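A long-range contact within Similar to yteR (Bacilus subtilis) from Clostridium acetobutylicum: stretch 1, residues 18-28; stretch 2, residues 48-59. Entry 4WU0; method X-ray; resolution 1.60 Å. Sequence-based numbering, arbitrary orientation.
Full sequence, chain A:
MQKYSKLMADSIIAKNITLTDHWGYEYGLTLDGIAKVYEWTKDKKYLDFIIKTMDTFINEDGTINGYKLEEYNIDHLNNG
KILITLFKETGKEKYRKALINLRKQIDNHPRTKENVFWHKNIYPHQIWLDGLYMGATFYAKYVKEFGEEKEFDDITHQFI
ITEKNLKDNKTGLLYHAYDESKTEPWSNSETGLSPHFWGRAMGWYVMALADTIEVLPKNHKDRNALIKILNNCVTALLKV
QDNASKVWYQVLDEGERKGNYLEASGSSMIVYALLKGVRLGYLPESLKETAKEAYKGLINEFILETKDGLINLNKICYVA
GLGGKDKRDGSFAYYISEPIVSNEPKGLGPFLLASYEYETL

Stretch 1 (18-28) TLTDHWGYEYG
Stretch 2 48-59: DFIIKTMDTFIN

How do the two backbones run? Residues 18-24 form a loop, with phi/psi of -132/15 at Leu-19, -134/9 at Thr-20 and -166/168 at His-22; Gly-24 (-99/128) sits at the N-cap position, just before the helix that starts at Tyr-25, and its O accepts from Tyr-27 N at 3.0 Å. Stretch 2 is already helical at Asp-48, keeps helical phi/psi through Phe-57, though 55-57 lack the regular helical bonding, and leaves them at Ile-58 (-98/107). The closest register pairs Thr-20 with Thr-56, CA to CA 6.4 Å, and Trp-23 with Phe-57, CA to CA 7.3 Å, so both chains advance together.

What lies at the centre? Phe-57 (chi1 -59°, chi2 -67°) points toward the loop and gives up more area than any other residue here. Trp-23, chi1 t and chi2 -114°, turns its edge to the face of that ring: CE3 of Trp-23 is 3.5 Å from CG of Phe-57, the six-membered rings are 5.2 Å apart between centroids, and their planes meet at 71°. The loop also curves around the phenyl tip, bringing His-22 O to 3.2 Å from Phe-57 CZ and Thr-20 CA to 3.8 Å from the same CZ.

How is the rest packed? Trp-23 CZ3 meets Met-54 CE at 3.7 Å; Met-54 starts away from the loop, but its m, m, m chain returns. Leu-19 (m, t) points toward the helix, placing CD1 3.8 Å from CE2 of Phe-49 (chi1 t) and CB 3.8 Å from CG2 of Thr-53 (m, sideways). Thr-20, sideways with chi1 p, still sets CG2 3.5 Å from OG1 of Thr-56, which points toward it with chi1 m.

Do polar groups tie the stretches together? No hydrogen bond crosses, so packing carries the contact. Leu-19 O, 3.6 Å from Phe-57 CE2 at the ring edge, is buried without a partner. Within the stretches, Asp-21 OD1 accepts from His-22 ND1 (3.0 Å) and Tyr-27 OH (2.6 Å), while Thr-53 OG1 donates to Phe-49 O at 2.9 Å.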

# COMPACT_ATOMS: atom_id res chain seq x y z
N THR A 18 -11.15 -8.49 12.23
CA THR A 18 -10.98 -7.29 13.04
C THR A 18 -10.46 -6.12 12.20
O THR A 18 -9.38 -6.20 11.60
CB THR A 18 -10.01 -7.54 14.19
OG1 THR A 18 -10.42 -8.68 14.96
CG2 THR A 18 -9.95 -6.34 15.12
N LEU A 19 -11.22 -5.04 12.19
CA LEU A 19 -10.84 -3.82 11.49
C LEU A 19 -11.02 -2.60 12.37
O LEU A 19 -11.00 -1.47 11.87
CB LEU A 19 -11.71 -3.66 10.22
CG LEU A 19 -11.66 -4.80 9.21
CD1 LEU A 19 -12.73 -4.63 8.15
CD2 LEU A 19 -10.27 -4.89 8.56
N THR A 20 -11.16 -2.81 13.68
CA THR A 20 -11.63 -1.75 14.58
C THR A 20 -10.84 -1.58 15.89
O THR A 20 -11.26 -0.82 16.76
CB THR A 20 -13.14 -1.97 14.93
OG1 THR A 20 -13.34 -3.32 15.37
CG2 THR A 20 -14.02 -1.73 13.68
N ASP A 21 -9.69 -2.26 16.03
CA ASP A 21 -8.99 -2.29 17.32
C ASP A 21 -7.90 -1.23 17.48
O ASP A 21 -7.39 -1.02 18.59
CB ASP A 21 -8.45 -3.69 17.65
CG ASP A 21 -7.39 -4.17 16.70
OD1 ASP A 21 -7.16 -3.52 15.67
OD2 ASP A 21 -6.80 -5.25 16.99
N HIS A 22 -7.59 -0.53 16.40
CA HIS A 22 -6.69 0.63 16.46
C HIS A 22 -6.82 1.37 15.15
O HIS A 22 -7.42 0.85 14.22
CB HIS A 22 -5.23 0.21 16.73
CG HIS A 22 -4.54 -0.43 15.56
ND1 HIS A 22 -4.79 -1.72 15.16
CD2 HIS A 22 -3.55 0.02 14.76
CE1 HIS A 22 -4.03 -2.02 14.12
NE2 HIS A 22 -3.26 -0.98 13.86
N TRP A 23 -6.28 2.58 15.05
CA TRP A 23 -6.34 3.34 13.80
C TRP A 23 -5.26 2.81 12.88
O TRP A 23 -4.17 3.38 12.76
CB TRP A 23 -6.16 4.83 14.11
CG TRP A 23 -6.22 5.79 12.98
CD1 TRP A 23 -5.19 6.57 12.52
CD2 TRP A 23 -7.36 6.16 12.19
NE1 TRP A 23 -5.62 7.38 11.49
CE2 TRP A 23 -6.95 7.15 11.28
CE3 TRP A 23 -8.70 5.74 12.17
CZ2 TRP A 23 -7.82 7.73 10.34
CZ3 TRP A 23 -9.56 6.30 11.24
CH2 TRP A 23 -9.11 7.30 10.33
N GLY A 24 -5.55 1.66 12.28
CA GLY A 24 -4.59 0.96 11.46
C GLY A 24 -4.77 1.19 9.98
O GLY A 24 -5.87 1.04 9.47
N TYR A 25 -3.69 1.57 9.31
CA TYR A 25 -3.71 1.83 7.87
C TYR A 25 -4.28 0.68 7.07
O TYR A 25 -4.91 0.89 6.03
CB TYR A 25 -2.29 2.13 7.35
CG TYR A 25 -1.31 0.98 7.46
CD1 TYR A 25 -0.45 0.88 8.54
CD2 TYR A 25 -1.23 0.01 6.48
CE1 TYR A 25 0.47 -0.16 8.64
CE2 TYR A 25 -0.33 -1.06 6.59
CZ TYR A 25 0.52 -1.13 7.66
OH TYR A 25 1.43 -2.17 7.76
N GLU A 26 -4.07 -0.55 7.55
CA GLU A 26 -4.49 -1.72 6.78
C GLU A 26 -6.00 -1.89 6.81
O GLU A 26 -6.57 -2.60 5.99
CB GLU A 26 -3.75 -2.99 7.26
CG GLU A 26 -4.08 -3.49 8.65
CD GLU A 26 -3.23 -2.88 9.75
OE1 GLU A 26 -2.82 -1.71 9.65
OE2 GLU A 26 -2.97 -3.61 10.75
N TYR A 27 -6.66 -1.25 7.77
CA TYR A 27 -8.11 -1.34 7.87
C TYR A 27 -8.77 -0.46 6.81
O TYR A 27 -9.68 -0.91 6.11
CB TYR A 27 -8.55 -0.98 9.29
CG TYR A 27 -7.97 -1.87 10.37
CD1 TYR A 27 -7.51 -3.15 10.07
CD2 TYR A 27 -7.89 -1.44 11.69
CE1 TYR A 27 -6.99 -3.98 11.08
CE2 TYR A 27 -7.36 -2.24 12.69
CZ TYR A 27 -6.94 -3.52 12.37
OH TYR A 27 -6.42 -4.34 13.35
N GLY A 28 -8.30 0.77 6.64
CA GLY A 28 -8.77 1.60 5.53
C GLY A 28 -8.48 0.95 4.19
O GLY A 28 -9.29 1.04 3.25
N ASP A 48 -22.73 -0.15 3.85
CA ASP A 48 -23.10 -0.17 5.26
C ASP A 48 -22.01 -0.76 6.15
O ASP A 48 -21.77 -0.26 7.24
CB ASP A 48 -24.41 -0.94 5.47
CG ASP A 48 -25.61 -0.21 4.92
OD1 ASP A 48 -25.54 1.03 4.78
OD2 ASP A 48 -26.63 -0.88 4.65
N PHE A 49 -21.32 -1.80 5.66
CA PHE A 49 -20.20 -2.38 6.38
C PHE A 49 -19.07 -1.38 6.56
O PHE A 49 -18.47 -1.29 7.61
CB PHE A 49 -19.66 -3.62 5.66
CG PHE A 49 -18.53 -4.29 6.38
CD1 PHE A 49 -18.77 -5.03 7.52
CD2 PHE A 49 -17.23 -4.16 5.93
CE1 PHE A 49 -17.74 -5.65 8.19
CE2 PHE A 49 -16.18 -4.79 6.60
CZ PHE A 49 -16.46 -5.53 7.74
N ILE A 50 -18.79 -0.63 5.50
CA ILE A 50 -17.75 0.40 5.56
C ILE A 50 -18.12 1.47 6.58
O ILE A 50 -17.31 1.84 7.41
CB ILE A 50 -17.52 1.01 4.18
CG1 ILE A 50 -16.96 -0.06 3.24
CG2 ILE A 50 -16.52 2.16 4.26
CD1 ILE A 50 -17.00 0.35 1.79
N ILE A 51 -19.36 1.93 6.52
CA ILE A 51 -19.82 2.96 7.43
C ILE A 51 -19.70 2.49 8.88
O ILE A 51 -19.17 3.21 9.74
CB ILE A 51 -21.27 3.37 7.10
CG1 ILE A 51 -21.31 4.10 5.75
CG2 ILE A 51 -21.88 4.22 8.20
CD1 ILE A 51 -22.73 4.33 5.19
N LYS A 52 -20.20 1.29 9.14
CA LYS A 52 -20.23 0.75 10.50
C LYS A 52 -18.82 0.59 11.04
O LYS A 52 -18.56 0.92 12.21
CB LYS A 52 -20.98 -0.59 10.53
CG LYS A 52 -20.69 -1.45 11.76
CD LYS A 52 -21.45 -2.77 11.73
CE LYS A 52 -20.94 -3.72 10.65
NZ LYS A 52 -19.67 -4.37 11.06
N THR A 53 -17.90 0.12 10.20
CA THR A 53 -16.50 -0.04 10.62
C THR A 53 -15.91 1.34 11.00
O THR A 53 -15.29 1.50 12.07
CB THR A 53 -15.67 -0.70 9.50
OG1 THR A 53 -16.20 -2.00 9.23
CG2 THR A 53 -14.19 -0.82 9.90
N MET A 54 -16.12 2.33 10.16
CA MET A 54 -15.51 3.64 10.43
C MET A 54 -16.19 4.38 11.56
O MET A 54 -15.59 5.29 12.12
CB MET A 54 -15.46 4.49 9.17
CG MET A 54 -14.54 3.95 8.10
SD MET A 54 -12.85 3.65 8.64
CE MET A 54 -12.37 5.31 9.00
N ASP A 55 -17.40 3.98 11.93
CA ASP A 55 -18.08 4.58 13.07
C ASP A 55 -17.32 4.35 14.38
O ASP A 55 -17.51 5.09 15.36
CB ASP A 55 -19.52 4.07 13.19
CG ASP A 55 -20.49 4.83 12.29
OD1 ASP A 55 -20.19 5.96 11.85
OD2 ASP A 55 -21.59 4.30 12.02
N THR A 56 -16.49 3.32 14.43
CA THR A 56 -15.61 3.12 15.58
C THR A 56 -14.68 4.31 15.76
O THR A 56 -14.37 4.69 16.91
CB THR A 56 -14.74 1.86 15.39
OG1 THR A 56 -15.54 0.70 15.61
CG2 THR A 56 -13.57 1.82 16.38
N PHE A 57 -14.23 4.86 14.65
CA PHE A 57 -13.15 5.85 14.67
C PHE A 57 -13.64 7.29 14.58
O PHE A 57 -13.04 8.17 15.18
CB PHE A 57 -12.19 5.60 13.50
CG PHE A 57 -11.57 4.23 13.53
CD1 PHE A 57 -10.68 3.90 14.53
CD2 PHE A 57 -11.89 3.29 12.58
CE1 PHE A 57 -10.11 2.62 14.59
CE2 PHE A 57 -11.32 2.01 12.61
CZ PHE A 57 -10.43 1.68 13.62
N ILE A 58 -14.67 7.54 13.79
CA ILE A 58 -15.04 8.92 13.48
C ILE A 58 -16.19 9.40 14.36
O ILE A 58 -17.35 9.01 14.18
CB ILE A 58 -15.42 9.10 12.01
CG1 ILE A 58 -14.40 8.41 11.09
CG2 ILE A 58 -15.51 10.57 11.66
CD1 ILE A 58 -12.95 8.86 11.32
N ASN A 59 -15.85 10.27 15.30
CA ASN A 59 -16.82 10.86 16.19
C ASN A 59 -17.65 11.90 15.45
O ASN A 59 -17.25 12.37 14.41
CB ASN A 59 -16.10 11.50 17.37
CG ASN A 59 -15.36 10.49 18.23
OD1 ASN A 59 -15.90 9.44 18.60
ND2 ASN A 59 -14.12 10.80 18.57